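Local coordinates for protein succinate dehydrogenase subunit A (PDB 7D6V) that probably oxidises succinate to fumarate on a covalently held flavin and passes the electrons to the iron-sulfur subunit of the mycobacterial Sdh1 complex, at residues Gly210-Ser215 with Leu544-Cys549; Ala551-Gln556 with Thr579-Arg584; Ala56-Val61 with Asp96-Leu101; Ala45-Ala50 with Asn427-Leu432. All coordinates share one frame; numbering follows the deposited sequence.

Contact 1. Residues Gly210-Ser215 with Leu544-Cys549; sequences GGIGKS and LLVSEC. With FAD (flavin-adenine dinucleotide), chain D.
Ile-212 and Val-546 cross obliquely, branch against branch. The nearest atoms are Ile-212 CG2 and Val-546 CG1, 3.7 Å apart. The same Val-546 CG1 lies 3.9 Å from Ile-212 CD1. One methyl of the valine therefore meets both arms of the isoleucine. The torsion of Ile-212 sets this up: CG1 stands between the backbone N and the carbonyl carbon (chi1 63°), which leaves CG2 beside the backbone N. His-230 of helix 230-236 packs on both Ile-212 and Val-546.

The segment 210-215 belongs to the loop that follows strand 204-206, the fourth strand in order across the parallel sheet of the FAD-binding domain. The segment 544-549 is part of helix 532-556 in the C-terminal region of the flavoprotein. The contact thus joins the Rossmann-type part of the chain to a helix far along the sequence. At the start of the loop, Gly-210 CA lies 3.8 Å from O3P, the bridging oxygen of the FAD diphosphate. The backbone angles of Gly-210 would press a side chain against the preceding carbonyl oxygen.

Further along, the hydroxyls of Ser-215 and Ser-547 face each other, with OG to OG 3.9 Å, too far for a bond. Each hydroxyl has its partner on its own side of the contact. Ser-547 OG bonds to the backbone O of Met-543, one turn earlier in the helix. Ser-215 OG reaches Ile-212 O in a weak bond of 3.5 Å.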
# COMPACT_ATOMS: atom_id res chain seq x y z
N GLY A 210 13.69 13.46 -2.81
CA GLY A 210 12.88 13.01 -3.93
C GLY A 210 12.99 13.89 -5.16
O GLY A 210 14.02 14.50 -5.44
N GLY A 211 11.88 13.97 -5.91
CA GLY A 211 11.87 14.53 -7.23
C GLY A 211 11.15 15.87 -7.33
O GLY A 211 10.89 16.55 -6.33
N ILE A 212 10.83 16.25 -8.57
CA ILE A 212 10.34 17.58 -8.90
C ILE A 212 9.08 17.52 -9.75
O ILE A 212 8.77 18.47 -10.48
CB ILE A 212 11.43 18.39 -9.63
CG1 ILE A 212 11.78 17.73 -10.97
CG2 ILE A 212 12.68 18.51 -8.77
CD1 ILE A 212 12.21 18.70 -12.03
N GLY A 213 8.33 16.43 -9.65
CA GLY A 213 7.30 16.15 -10.64
C GLY A 213 6.06 17.01 -10.56
O GLY A 213 5.26 17.01 -11.50
N LYS A 214 5.86 17.74 -9.46
CA LYS A 214 4.67 18.57 -9.33
C LYS A 214 4.77 19.88 -10.10
O LYS A 214 3.82 20.66 -10.09
CB LYS A 214 4.37 18.87 -7.86
CG LYS A 214 3.89 17.66 -7.08
CD LYS A 214 2.94 16.82 -7.92
CE LYS A 214 1.49 17.10 -7.56
NZ LYS A 214 0.59 16.03 -8.08
N SER A 215 5.89 20.14 -10.76
CA SER A 215 6.00 21.31 -11.63
C SER A 215 5.38 21.08 -13.00
O SER A 215 5.30 22.03 -13.78
CB SER A 215 7.47 21.70 -11.80
OG SER A 215 8.10 21.88 -10.54
N LEU A 544 9.39 27.21 -8.49
CA LEU A 544 9.82 28.22 -9.45
C LEU A 544 11.33 28.18 -9.66
O LEU A 544 11.81 28.27 -10.80
CB LEU A 544 9.39 29.60 -8.98
CG LEU A 544 7.90 29.94 -9.09
CD1 LEU A 544 7.58 31.22 -8.33
CD2 LEU A 544 7.48 30.07 -10.55
N LEU A 545 12.10 28.03 -8.57
CA LEU A 545 13.55 27.96 -8.70
C LEU A 545 13.97 26.75 -9.52
O LEU A 545 14.82 26.85 -10.43
CB LEU A 545 14.19 27.93 -7.31
CG LEU A 545 15.70 28.14 -7.22
CD1 LEU A 545 16.07 29.48 -7.80
CD2 LEU A 545 16.16 28.02 -5.79
N VAL A 546 13.38 25.59 -9.24
CA VAL A 546 13.74 24.37 -9.96
C VAL A 546 13.34 24.47 -11.42
O VAL A 546 14.06 24.01 -12.31
CB VAL A 546 13.12 23.14 -9.27
CG1 VAL A 546 13.23 21.92 -10.15
CG2 VAL A 546 13.79 22.90 -7.93
N SER A 547 12.18 25.08 -11.70
CA SER A 547 11.75 25.25 -13.09
C SER A 547 12.71 26.15 -13.86
O SER A 547 13.04 25.87 -15.01
CB SER A 547 10.33 25.81 -13.13
OG SER A 547 9.45 25.03 -12.35
N GLU A 548 13.16 27.24 -13.23
CA GLU A 548 14.14 28.10 -13.89
C GLU A 548 15.42 27.33 -14.20
O GLU A 548 15.98 27.45 -15.29
CB GLU A 548 14.44 29.32 -13.03
CG GLU A 548 15.12 30.46 -13.77
CD GLU A 548 15.51 31.60 -12.85
OE1 GLU A 548 16.38 32.41 -13.25
OE2 GLU A 548 14.95 31.69 -11.74
N CYS A 549 15.89 26.53 -13.24
CA CYS A 549 17.11 25.74 -13.47
C CYS A 549 16.93 24.78 -14.63
O CYS A 549 17.80 24.67 -15.51
CB CYS A 549 17.48 24.99 -12.19
SG CYS A 549 18.44 25.94 -11.01
PA FAD D . 11.02 9.39 -1.63
O1A FAD D . 10.98 8.21 -0.74
O2A FAD D . 10.17 9.42 -2.84
O5B FAD D . 10.59 10.65 -0.75
C5B FAD D . 11.51 11.58 -0.20
C4B FAD D . 11.09 11.94 1.22
O4B FAD D . 11.47 13.27 1.52
C3B FAD D . 9.60 11.88 1.45
O3B FAD D . 9.39 11.25 2.71
C2B FAD D . 9.18 13.32 1.58
O2B FAD D . 8.05 13.50 2.43
C1B FAD D . 10.41 13.94 2.18
N9A FAD D . 10.46 15.39 1.92
C8A FAD D . 10.45 15.98 0.72
N7A FAD D . 10.51 17.32 0.85
C5A FAD D . 10.57 17.59 2.16
C6A FAD D . 10.65 18.80 2.99
N6A FAD D . 10.69 20.03 2.45
N1A FAD D . 10.68 18.64 4.32
C2A FAD D . 10.65 17.44 4.90
N3A FAD D . 10.58 16.30 4.20
C4A FAD D . 10.53 16.32 2.85
N1 FAD D . 12.09 3.10 -9.60
C2 FAD D . 12.45 1.83 -9.86
O2 FAD D . 13.65 1.53 -9.79
N3 FAD D . 11.58 0.87 -10.19
C4 FAD D . 10.28 1.12 -10.29
O4 FAD D . 9.49 0.21 -10.60
C4X FAD D . 9.79 2.48 -10.03
N5 FAD D . 8.49 2.79 -10.12
C5X FAD D . 8.08 4.05 -9.87
C6 FAD D . 6.73 4.35 -9.96
C7 FAD D . 6.30 5.64 -9.71
C7M FAD D . 4.84 5.98 -9.81
C8 FAD D . 7.27 6.69 -9.35
C8M FAD D . 6.80 8.09 -9.08
C9 FAD D . 8.62 6.39 -9.26
C9A FAD D . 9.05 5.10 -9.51
N10 FAD D . 10.41 4.80 -9.41
C10 FAD D . 10.81 3.49 -9.67
C1' FAD D . 11.39 5.82 -9.04
C2' FAD D . 11.80 5.61 -7.59
O2' FAD D . 10.69 5.18 -6.82
C3' FAD D . 12.31 6.89 -6.95
O3' FAD D . 13.51 7.29 -7.60
C4' FAD D . 12.61 6.67 -5.47
O4' FAD D . 11.42 6.28 -4.80
C5' FAD D . 13.15 7.91 -4.80
O5' FAD D . 13.19 7.65 -3.40
P FAD D . 13.74 8.71 -2.34
O1P FAD D . 13.99 7.96 -1.08
O2P FAD D . 14.85 9.49 -2.94
O3P FAD D . 12.52 9.73 -2.11

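Contact 2. Residues Ala551-Gln556 with Thr579-Arg584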
# COMPACT_ATOMS: atom_id res chain seq x y z
N ALA A 551 14.79 24.89 -17.16
CA ALA A 551 14.66 25.58 -18.43
C ALA A 551 16.00 26.10 -18.93
O ALA A 551 16.31 25.99 -20.12
CB ALA A 551 13.65 26.72 -18.31
N LYS A 552 16.81 26.67 -18.04
CA LYS A 552 18.10 27.20 -18.47
C LYS A 552 19.04 26.08 -18.92
O LYS A 552 19.75 26.22 -19.93
CB LYS A 552 18.73 28.03 -17.36
CG LYS A 552 18.06 29.38 -17.19
CD LYS A 552 18.89 30.31 -16.34
CE LYS A 552 18.34 31.72 -16.39
NZ LYS A 552 19.28 32.70 -15.79
N ALA A 553 19.06 24.96 -18.19
CA ALA A 553 19.89 23.84 -18.61
C ALA A 553 19.44 23.30 -19.97
O ALA A 553 20.28 23.02 -20.84
CB ALA A 553 19.86 22.73 -17.56
N ALA A 554 18.13 23.16 -20.16
CA ALA A 554 17.61 22.65 -21.43
C ALA A 554 17.92 23.60 -22.58
O ALA A 554 18.16 23.15 -23.71
CB ALA A 554 16.11 22.41 -21.33
N LEU A 555 17.91 24.91 -22.32
CA LEU A 555 18.29 25.85 -23.37
C LEU A 555 19.78 25.76 -23.68
O LEU A 555 20.19 25.91 -24.84
CB LEU A 555 17.93 27.28 -22.95
CG LEU A 555 18.19 28.34 -24.02
CD1 LEU A 555 17.15 28.26 -25.12
CD2 LEU A 555 18.21 29.72 -23.41
N GLN A 556 20.61 25.53 -22.66
CA GLN A 556 22.05 25.57 -22.88
C GLN A 556 22.58 24.31 -23.55
O GLN A 556 23.54 24.40 -24.33
CB GLN A 556 22.78 25.80 -21.56
CG GLN A 556 24.18 26.35 -21.74
CD GLN A 556 24.58 27.29 -20.63
OE1 GLN A 556 23.73 27.93 -20.01
NE2 GLN A 556 25.87 27.37 -20.37
N THR A 579 30.79 17.07 -20.16
CA THR A 579 30.28 18.37 -19.75
C THR A 579 29.03 18.15 -18.91
O THR A 579 28.12 17.44 -19.35
CB THR A 579 29.97 19.27 -20.95
OG1 THR A 579 31.10 19.29 -21.83
CG2 THR A 579 29.68 20.69 -20.49
N LEU A 580 28.98 18.75 -17.73
CA LEU A 580 27.88 18.55 -16.80
C LEU A 580 26.90 19.70 -16.72
O LEU A 580 25.73 19.47 -16.40
CB LEU A 580 28.41 18.26 -15.39
CG LEU A 580 29.06 16.89 -15.21
CD1 LEU A 580 29.65 16.76 -13.82
CD2 LEU A 580 28.04 15.79 -15.47
N LEU A 581 27.34 20.93 -16.99
CA LEU A 581 26.44 22.08 -17.10
C LEU A 581 25.73 22.34 -15.77
O LEU A 581 24.53 22.10 -15.59
CB LEU A 581 25.48 21.84 -18.27
CG LEU A 581 24.46 22.87 -18.72
CD1 LEU A 581 25.22 24.08 -19.19
CD2 LEU A 581 23.62 22.30 -19.85
N VAL A 582 26.53 22.80 -14.80
CA VAL A 582 26.16 22.92 -13.39
C VAL A 582 25.41 24.22 -13.12
O VAL A 582 25.78 25.28 -13.62
CB VAL A 582 27.44 22.84 -12.53
CG1 VAL A 582 27.11 23.04 -11.08
CG2 VAL A 582 28.14 21.52 -12.74
N CYS A 583 24.36 24.14 -12.29
CA CYS A 583 23.54 25.29 -11.94
C CYS A 583 23.89 25.82 -10.55
O CYS A 583 24.15 25.05 -9.63
CB CYS A 583 22.05 24.92 -11.97
SG CYS A 583 21.49 24.16 -13.50
N ARG A 584 23.87 27.15 -10.40
CA ARG A 584 24.18 27.78 -9.12
C ARG A 584 23.33 29.03 -8.95
O ARG A 584 22.77 29.56 -9.91
CB ARG A 584 25.66 28.15 -9.01
CG ARG A 584 26.53 27.09 -8.38
CD ARG A 584 27.99 27.39 -8.62
NE ARG A 584 28.81 26.18 -8.61
CZ ARG A 584 29.65 25.84 -9.58
NH1 ARG A 584 29.78 26.61 -10.65
NH2 ARG A 584 30.35 24.72 -9.49
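Leu-581 carries this contact with both of its methyls. Its CD1 lies against the side chain of Gln-556, 3.8 Å from CB and 3.6 Å from NE2. The methyl runs along the glutamine chain up to its amide and does not just meet one end of it. The other methyl, CD2, sits 3.6 Å from the carbonyl O of Ala-553. It also approaches the Ala-553 methyl loosely, at 4.4 Å between CD2 and CB. The leucine thus rests on one turn of the helix, between residues 553 and 556.

Two torsions bring the partners together. Leu-581 holds CG anti to the backbone N (chi1 -176°), which extends the side chain toward the helix. Gln-556 bends at chi2 (146°), and its chain crosses the leucine at a slant. The amide is held from beyond the pair, because NE2 makes a weak hydrogen bond to the carbonyl O of Thr-596. The backbone of Leu-581 has positive phi and psi. Cys-583 points its CB the same way, toward the helix.

Glu-244 touches both Ala-553 and Leu-581. Thr-596 packs on Leu-581 and Cys-583. The contact lies at the C-terminal end of helix 532-556, which packs against helix 502-518 through Ala-551, Lys-552 and Leu-555. It joins that helix to the antiparallel pair of strands 582-585 and 594-597.

Contact 3. Residues Ala56-Val61 with Asp96-Leu101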
# COMPACT_ATOMS: atom_id res chain seq x y z
N ALA A 56 20.31 -5.90 -8.78
CA ALA A 56 21.46 -6.30 -7.98
C ALA A 56 22.04 -7.58 -8.55
O ALA A 56 21.31 -8.56 -8.72
CB ALA A 56 21.07 -6.49 -6.51
N ALA A 57 23.34 -7.57 -8.82
CA ALA A 57 24.02 -8.72 -9.42
C ALA A 57 24.27 -9.79 -8.35
O ALA A 57 25.40 -10.12 -7.99
CB ALA A 57 25.31 -8.29 -10.09
N MET A 58 23.16 -10.35 -7.85
CA MET A 58 23.23 -11.43 -6.88
C MET A 58 23.51 -12.78 -7.52
O MET A 58 23.94 -13.70 -6.81
CB MET A 58 21.92 -11.49 -6.08
CG MET A 58 21.74 -10.32 -5.14
SD MET A 58 20.28 -10.45 -4.09
CE MET A 58 19.00 -10.63 -5.32
N ARG A 59 23.26 -12.93 -8.82
CA ARG A 59 23.54 -14.14 -9.59
C ARG A 59 22.68 -15.32 -9.15
O ARG A 59 23.08 -16.48 -9.32
CB ARG A 59 25.03 -14.52 -9.52
CG ARG A 59 25.96 -13.45 -10.03
CD ARG A 59 27.35 -13.59 -9.43
NE ARG A 59 28.12 -14.65 -10.07
CZ ARG A 59 28.79 -15.59 -9.42
NH1 ARG A 59 28.79 -15.60 -8.09
NH2 ARG A 59 29.47 -16.51 -10.08
N ASN A 60 21.50 -15.05 -8.61
CA ASN A 60 20.64 -16.12 -8.12
C ASN A 60 20.03 -16.91 -9.27
O ASN A 60 19.91 -18.14 -9.20
CB ASN A 60 19.54 -15.56 -7.22
CG ASN A 60 20.08 -14.99 -5.94
OD1 ASN A 60 21.20 -15.30 -5.53
ND2 ASN A 60 19.29 -14.15 -5.29
N VAL A 61 19.63 -16.22 -10.34
CA VAL A 61 18.98 -16.90 -11.46
C VAL A 61 20.01 -17.56 -12.36
O VAL A 61 19.98 -18.77 -12.58
CB VAL A 61 18.08 -15.92 -12.24
CG1 VAL A 61 17.63 -16.54 -13.55
CG2 VAL A 61 16.88 -15.52 -11.40
N ASP A 96 24.86 -6.49 -1.63
CA ASP A 96 24.97 -6.48 -0.18
C ASP A 96 23.77 -5.80 0.46
O ASP A 96 23.25 -6.28 1.48
CB ASP A 96 26.26 -5.78 0.24
CG ASP A 96 27.49 -6.63 0.02
OD1 ASP A 96 27.40 -7.86 0.20
OD2 ASP A 96 28.54 -6.07 -0.35
N ARG A 97 23.33 -4.68 -0.10
CA ARG A 97 22.20 -3.95 0.47
C ARG A 97 20.92 -4.76 0.37
O ARG A 97 20.12 -4.80 1.31
CB ARG A 97 22.05 -2.59 -0.21
CG ARG A 97 23.35 -1.81 -0.31
CD ARG A 97 23.72 -1.12 1.00
NE ARG A 97 24.38 -2.02 1.94
CZ ARG A 97 25.67 -2.33 1.90
NH1 ARG A 97 26.45 -1.81 0.97
NH2 ARG A 97 26.18 -3.16 2.80
N VAL A 98 20.71 -5.43 -0.76
CA VAL A 98 19.52 -6.27 -0.92
C VAL A 98 19.57 -7.44 0.05
O VAL A 98 18.56 -7.81 0.65
CB VAL A 98 19.39 -6.74 -2.38
CG1 VAL A 98 18.13 -7.57 -2.55
CG2 VAL A 98 19.38 -5.55 -3.31
N TRP A 99 20.75 -8.04 0.23
CA TRP A 99 20.87 -9.16 1.16
C TRP A 99 20.60 -8.72 2.60
O TRP A 99 19.95 -9.44 3.36
CB TRP A 99 22.25 -9.79 1.06
CG TRP A 99 22.36 -10.76 -0.06
CD1 TRP A 99 21.37 -11.55 -0.55
CD2 TRP A 99 23.52 -11.03 -0.84
NE1 TRP A 99 21.84 -12.31 -1.59
CE2 TRP A 99 23.16 -12.01 -1.79
CE3 TRP A 99 24.83 -10.55 -0.83
CZ2 TRP A 99 24.07 -12.51 -2.72
CZ3 TRP A 99 25.73 -11.05 -1.75
CH2 TRP A 99 25.34 -12.02 -2.68
N GLU A 100 21.11 -7.55 2.99
CA GLU A 100 20.86 -7.08 4.35
C GLU A 100 19.44 -6.56 4.53
O GLU A 100 19.00 -6.41 5.67
CB GLU A 100 21.87 -6.01 4.75
CG GLU A 100 21.70 -4.67 4.09
CD GLU A 100 22.90 -3.77 4.28
OE1 GLU A 100 23.95 -4.27 4.72
OE2 GLU A 100 22.79 -2.56 4.00
N LEU A 101 18.72 -6.29 3.43
CA LEU A 101 17.31 -5.94 3.56
C LEU A 101 16.51 -7.07 4.19
O LEU A 101 15.61 -6.83 5.00
CB LEU A 101 16.72 -5.59 2.19
CG LEU A 101 16.60 -4.12 1.82
CD1 LEU A 101 15.98 -4.00 0.44
CD2 LEU A 101 15.77 -3.38 2.85
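Met-58 places CG beside its backbone N (chi1 -70°) and bends at chi3 (-57°), and its thioether lies by the indole of Trp-99. Trp-99 also carries CG beside its own backbone N. Its CB does not point straight at the loop, but the ring reaches it. The two side chains slide past each other in opposite directions. Met-58 CG stands over one face of the indole, displaced toward the rim, and is 4.0 Å from CZ2 of Trp-99. The sulfur lies obliquely to the five-membered ring, with Met-58 SD 4.0 Å from the ring centroid and 32° off its normal. The nearest ring atom is NE1 of Trp-99, 3.5 Å from Met-58 SD.

This is a Met-aromatic contact within the FAD-binding domain. It joins the loop after strand 54-55 to helix 84-102. Ala-57, the centre of an inverse gamma turn, separates the two loop residues that touch the helix. Val-98 meets both of them with different branches. Its CG1 is 3.9 Å from Met-58 SD, and its CG2 is 3.7 Å from the methyl CB of Ala-56. Ile-116, Ala-130 and Pro-95 also pack on Met-58.

Along the helix, Arg-97 grips Glu-100 side-on with two nitrogens. Its NE lies 2.7 Å from Glu-100 OE2, and its NH2 bonds to OE1. Both oxygens are met from above the carboxylate plane, although they lie near the guanidinium plane. Arg-22 forms a second salt bridge to Glu-100. Trp-99 also packs on Gly-127 of the iron-sulfur subunit, at the border between the subunits.

Contact 4. Residues Ala45-Ala50 with Asn427-Leu432. With FAD (flavin-adenine dinucleotide), chain D.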
# COMPACT_ATOMS: atom_id res chain seq x y z
N ALA A 45 6.12 7.60 1.92
CA ALA A 45 6.84 8.34 0.90
C ALA A 45 6.57 7.76 -0.48
O ALA A 45 5.96 6.70 -0.63
CB ALA A 45 8.34 8.34 1.20
N HIS A 46 7.06 8.46 -1.51
CA HIS A 46 6.80 8.07 -2.89
C HIS A 46 7.39 6.70 -3.23
O HIS A 46 7.01 6.11 -4.25
CB HIS A 46 7.35 9.13 -3.84
CG HIS A 46 7.01 8.91 -5.28
ND1 HIS A 46 5.85 9.37 -5.85
CD2 HIS A 46 7.70 8.28 -6.26
CE1 HIS A 46 5.83 9.03 -7.13
NE2 HIS A 46 6.94 8.37 -7.41
N THR A 47 8.31 6.20 -2.41
CA THR A 47 8.90 4.88 -2.66
C THR A 47 7.84 3.78 -2.68
O THR A 47 8.02 2.77 -3.36
CB THR A 47 9.97 4.60 -1.60
OG1 THR A 47 10.95 5.64 -1.63
CG2 THR A 47 10.66 3.27 -1.85
N VAL A 48 6.73 3.97 -1.96
CA VAL A 48 5.69 2.94 -1.90
C VAL A 48 5.09 2.66 -3.27
O VAL A 48 4.52 1.59 -3.49
CB VAL A 48 4.57 3.35 -0.92
CG1 VAL A 48 5.12 3.57 0.47
CG2 VAL A 48 3.81 4.57 -1.41
N MET A 49 5.19 3.60 -4.21
CA MET A 49 4.52 3.47 -5.50
C MET A 49 5.28 2.61 -6.49
O MET A 49 4.70 2.20 -7.50
CB MET A 49 4.28 4.86 -6.10
CG MET A 49 3.46 5.77 -5.21
SD MET A 49 3.10 7.36 -5.98
CE MET A 49 1.85 6.88 -7.16
N ALA A 50 6.56 2.32 -6.24
CA ALA A 50 7.34 1.52 -7.17
C ALA A 50 6.84 0.07 -7.18
O ALA A 50 6.55 -0.51 -6.13
CB ALA A 50 8.82 1.56 -6.79
N ASN A 427 17.30 0.37 -11.14
CA ASN A 427 18.52 0.96 -10.62
C ASN A 427 18.24 2.00 -9.54
O ASN A 427 19.09 2.23 -8.67
CB ASN A 427 19.33 1.59 -11.75
CG ASN A 427 20.38 0.65 -12.30
OD1 ASN A 427 20.44 -0.52 -11.94
ND2 ASN A 427 21.21 1.17 -13.20
N SER A 428 17.08 2.65 -9.59
CA SER A 428 16.79 3.68 -8.60
C SER A 428 16.60 3.08 -7.21
O SER A 428 17.09 3.64 -6.22
CB SER A 428 15.55 4.47 -9.00
OG SER A 428 15.64 4.85 -10.36
N LEU A 429 15.88 1.96 -7.11
CA LEU A 429 15.61 1.37 -5.81
C LEU A 429 16.89 0.91 -5.12
O LEU A 429 17.04 1.09 -3.91
CB LEU A 429 14.63 0.21 -5.96
CG LEU A 429 13.19 0.58 -6.35
CD1 LEU A 429 12.31 -0.66 -6.38
CD2 LEU A 429 12.63 1.60 -5.39
N SER A 430 17.82 0.32 -5.87
CA SER A 430 19.09 -0.09 -5.29
C SER A 430 20.02 1.09 -5.06
O SER A 430 20.82 1.07 -4.11
CB SER A 430 19.75 -1.15 -6.17
OG SER A 430 19.96 -0.66 -7.48
N ASP A 431 19.94 2.11 -5.92
CA ASP A 431 20.62 3.38 -5.68
C ASP A 431 20.24 3.92 -4.31
O ASP A 431 21.10 4.39 -3.55
CB ASP A 431 20.25 4.35 -6.82
CG ASP A 431 20.66 5.81 -6.57
OD1 ASP A 431 20.69 6.56 -7.56
OD2 ASP A 431 20.95 6.24 -5.44
N LEU A 432 18.95 3.86 -3.98
CA LEU A 432 18.49 4.35 -2.69
C LEU A 432 19.29 3.73 -1.55
O LEU A 432 19.86 4.45 -0.72
CB LEU A 432 17.00 4.06 -2.51
CG LEU A 432 16.04 4.70 -3.51
CD1 LEU A 432 14.61 4.57 -3.03
CD2 LEU A 432 16.42 6.14 -3.78
PA FAD D . 11.02 9.39 -1.63
O1A FAD D . 10.98 8.21 -0.74
O2A FAD D . 10.17 9.42 -2.84
O5B FAD D . 10.59 10.65 -0.75
C5B FAD D . 11.51 11.58 -0.20
C4B FAD D . 11.09 11.94 1.22
O4B FAD D . 11.47 13.27 1.52
C3B FAD D . 9.60 11.88 1.45
O3B FAD D . 9.39 11.25 2.71
C2B FAD D . 9.18 13.32 1.58
O2B FAD D . 8.05 13.50 2.43
C1B FAD D . 10.41 13.94 2.18
N9A FAD D . 10.46 15.39 1.92
C8A FAD D . 10.45 15.98 0.72
N7A FAD D . 10.51 17.32 0.85
C5A FAD D . 10.57 17.59 2.16
C6A FAD D . 10.65 18.80 2.99
N6A FAD D . 10.69 20.03 2.45
N1A FAD D . 10.68 18.64 4.32
C2A FAD D . 10.65 17.44 4.90
N3A FAD D . 10.58 16.30 4.20
C4A FAD D . 10.53 16.32 2.85
N1 FAD D . 12.09 3.10 -9.60
C2 FAD D . 12.45 1.83 -9.86
O2 FAD D . 13.65 1.53 -9.79
N3 FAD D . 11.58 0.87 -10.19
C4 FAD D . 10.28 1.12 -10.29
O4 FAD D . 9.49 0.21 -10.60
C4X FAD D . 9.79 2.48 -10.03
N5 FAD D . 8.49 2.79 -10.12
C5X FAD D . 8.08 4.05 -9.87
C6 FAD D . 6.73 4.35 -9.96
C7 FAD D . 6.30 5.64 -9.71
C7M FAD D . 4.84 5.98 -9.81
C8 FAD D . 7.27 6.69 -9.35
C8M FAD D . 6.80 8.09 -9.08
C9 FAD D . 8.62 6.39 -9.26
C9A FAD D . 9.05 5.10 -9.51
N10 FAD D . 10.41 4.80 -9.41
C10 FAD D . 10.81 3.49 -9.67
C1' FAD D . 11.39 5.82 -9.04
C2' FAD D . 11.80 5.61 -7.59
O2' FAD D . 10.69 5.18 -6.82
C3' FAD D . 12.31 6.89 -6.95
O3' FAD D . 13.51 7.29 -7.60
C4' FAD D . 12.61 6.67 -5.47
O4' FAD D . 11.42 6.28 -4.80
C5' FAD D . 13.15 7.91 -4.80
O5' FAD D . 13.19 7.65 -3.40
P FAD D . 13.74 8.71 -2.34
O1P FAD D . 13.99 7.96 -1.08
O2P FAD D . 14.85 9.49 -2.94
O3P FAD D . 12.52 9.73 -2.11
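Thr-47 and Leu-429 are the closest backbone pair, with CA atoms 8.2 Å apart, where a 3-10 turn of residues 46-49 faces the first turns of helix 427-448. Direct side-chain contact is light. Ala-50 CB lies 4.1 Å from Leu-429 CD2, and Thr-47 OG1 lies 4.1 Å from Leu-432 CD1. Much of what joins the two segments is the FAD that both of them touch.

His-46 NE2 is bonded covalently to the flavin methyl carbon C8M, modelled at 1.7 Å. Its CG is anti to the backbone N (chi1 -174°), and C8M lies at the edge of the imidazole, near the ring plane. On the other side of the ring, ND1 is hydrogen-bonded to Ser-222 OG, which helps fix its rotation. Thr-47 OG1 donates to the phosphate oxygen O1A of FAD at 2.7 Å and accepts from the ribityl hydroxyl O4' at 3.3 Å. One hydroxyl thus links the diphosphate to the ribityl chain.

Ala-50 CB packs on the central ring of the flavin, 3.5 Å from C4X. From the helix, Leu-429 CG lies 3.6 Å from the pyrimidine carbonyl O2 of FAD. Leu-432 lays both methyls by the ester oxygen O5'.

The histidyl link is the covalent flavin attachment known from succinate dehydrogenases and fumarate reductases. It keeps the cofactor from leaving the protein. In this family such a bond is associated with a raised flavin redox potential, which probably assists succinate oxidation here too.

From the N terminus, the segment 45-50 opens contact 4, which closes only at 427-432. Contact 3 both opens and closes within that long span, tying the loop after strand 54-55 to helix 84-102. Contact 1 opens at 210-215, also before contact 4 closes, but finds its partner at 544-549. Contacts 1 and 4 therefore cross, and both touch FAD. Contact 1 joins the FAD-binding domain to the C-terminal region. Contact 2 follows in series, closing a short loop from the end of helix 532-556 to strand 582-585. Contacts 1 and 2 share that helix and touch through Cys-549 and Cys-583.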